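Local structure of protein arginine N-methyltransferase SFM1 (Saccharomyces cerevisiae, 5C74) at residues R114-T117 against K118-K121. The protein transfers a single methyl group from S-adenosyl-L-methionine to an arginine of ribosomal protein S3, as a SPOUT-type methyltransferase. Sequence-based numbering, arbitrary orientation.
Sequences RDRT and KELK
Asp115 O, Arg116 O and Thr117 O accept from the backbone N of Glu119, Leu120 and Lys121 in turn, the i to i+4 bonds that open helix 116-123. Asp115 is the N-cap. Its OD1 takes Lys118 N at 3.1 Å, with the donor above the carboxylate plane. Glu119 reaches back over this first turn to two arginines, forming a salt-bridge network with Arg114 and Arg116. Arg114 grips its carboxylate side-on: Arg114 NE meets Glu119 OE2 and Arg114 NH2 meets Glu119 OE1, both at 2.9 Å, and the two flat groups are nearly coplanar. A bend at chi3 (61°) brings the NE/NH2 edge of the Arg114 guanidinium to Glu119. Arg116 NH1 also donates to Glu119 OE1, at 3.0 Å, but its guanidinium stands almost perpendicular to the carboxylate. Arg116 NE forms a salt bridge with Glu6, and Leu120 CD2 lies over one face of the group. A water joins Glu119 OE2 to Asp115 N. An alanine in place of Glu119 would probably leave Arg114 without its two-pronged partner and Arg116 NH1 without its acceptor. Leu120 and Thr117 pack on Leu82 of strand 80-83, so the helix start lies against the parallel sheet. Two acidic groups at this end probably suit the helix dipole, and three bonds plus the water hold the Glu119 carboxylate in place.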
loop_
_atom_site.group_PDB
_atom_site.type_symbol
_atom_site.label_atom_id
_atom_site.label_comp_id
_atom_site.label_asym_id
_atom_site.label_seq_id
_atom_site.Cartn_x
_atom_site.Cartn_y
_atom_site.Cartn_z
ATOM N N ARG A 114 18.511 -6.622 -4.108
ATOM C CA ARG A 114 19.096 -5.482 -4.801
ATOM C C ARG A 114 19.704 -4.518 -3.810
ATOM O O ARG A 114 19.232 -4.405 -2.680
ATOM C CB ARG A 114 18.044 -4.770 -5.658
ATOM C CG ARG A 114 17.611 -5.565 -6.891
ATOM C CD ARG A 114 16.374 -4.971 -7.557
ATOM N NE ARG A 114 16.595 -3.601 -8.024
ATOM C CZ ARG A 114 15.696 -2.897 -8.704
ATOM N NH1 ARG A 114 14.516 -3.447 -9.008
ATOM N NH2 ARG A 114 15.972 -1.649 -9.080
ATOM N N ASP A 115 20.760 -3.838 -4.248
ATOM C CA ASP A 115 21.434 -2.813 -3.460
ATOM C C ASP A 115 21.152 -1.471 -4.133
ATOM O O ASP A 115 21.883 -1.056 -5.031
ATOM C CB ASP A 115 22.933 -3.103 -3.383
ATOM C CG ASP A 115 23.700 -2.074 -2.571
ATOM O OD1 ASP A 115 23.140 -1.013 -2.221
ATOM O OD2 ASP A 115 24.895 -2.326 -2.294
ATOM N N ARG A 116 20.074 -0.826 -3.714
ATOM C CA ARG A 116 19.594 0.380 -4.380
ATOM C C ARG A 116 20.597 1.518 -4.239
ATOM O O ARG A 116 20.740 2.354 -5.139
ATOM C CB ARG A 116 18.228 0.780 -3.821
ATOM C CG ARG A 116 17.587 1.993 -4.513
ATOM C CD ARG A 116 17.511 1.792 -6.022
ATOM N NE ARG A 116 16.926 2.949 -6.719
ATOM C CZ ARG A 116 16.891 3.081 -8.039
ATOM N NH1 ARG A 116 17.393 2.129 -8.817
ATOM N NH2 ARG A 116 16.360 4.170 -8.585
ATOM N N THR A 117 21.297 1.550 -3.108
ATOM C CA THR A 117 22.335 2.555 -2.915
ATOM C C THR A 117 23.378 2.420 -4.006
ATOM O O THR A 117 23.758 3.407 -4.652
ATOM C CB THR A 117 22.989 2.426 -1.538
ATOM O OG1 THR A 117 22.030 2.821 -0.561
ATOM C CG2 THR A 117 24.237 3.331 -1.431
ATOM N N LYS A 118 23.826 1.190 -4.242
ATOM C CA LYS A 118 24.851 0.968 -5.251
ATOM C C LYS A 118 24.320 1.238 -6.658
ATOM O O LYS A 118 25.048 1.759 -7.511
ATOM C CB LYS A 118 25.409 -0.464 -5.156
ATOM C CG LYS A 118 26.658 -0.685 -6.004
ATOM C CD LYS A 118 27.267 -2.079 -5.764
ATOM C CE LYS A 118 28.661 -2.190 -6.367
ATOM N NZ LYS A 118 29.299 -3.507 -6.042
ATOM N N GLU A 119 23.057 0.899 -6.899
ATOM C CA GLU A 119 22.431 1.200 -8.181
ATOM C C GLU A 119 22.423 2.703 -8.462
ATOM O O GLU A 119 22.784 3.141 -9.559
ATOM C CB GLU A 119 20.999 0.661 -8.218
ATOM C CG GLU A 119 20.928 -0.856 -8.292
ATOM C CD GLU A 119 19.496 -1.387 -8.232
ATOM O OE1 GLU A 119 18.550 -0.576 -8.270
ATOM O OE2 GLU A 119 19.324 -2.629 -8.144
ATOM N N LEU A 120 21.994 3.483 -7.476
ATOM C CA LEU A 120 21.909 4.937 -7.643
ATOM C C LEU A 120 23.280 5.532 -7.903
ATOM O O LEU A 120 23.466 6.338 -8.817
ATOM C CB LEU A 120 21.275 5.580 -6.413
ATOM C CG LEU A 120 19.751 5.486 -6.304
ATOM C CD1 LEU A 120 19.275 5.877 -4.912
ATOM C CD2 LEU A 120 19.100 6.382 -7.350
ATOM N N LYS A 121 24.252 5.132 -7.087
ATOM C CA LYS A 121 25.604 5.675 -7.207
ATOM C C LYS A 121 26.301 5.243 -8.490
ATOM O O LYS A 121 27.085 5.994 -9.074
ATOM C CB LYS A 121 26.436 5.263 -5.994
ATOM C CG LYS A 121 26.011 5.998 -4.739
ATOM C CD LYS A 121 26.967 5.722 -3.608
ATOM C CE LYS A 121 26.517 6.436 -2.335
ATOM N NZ LYS A 121 27.608 6.428 -1.327
HETATM O O HOH W 1 21.302 -4.125 -7.106
#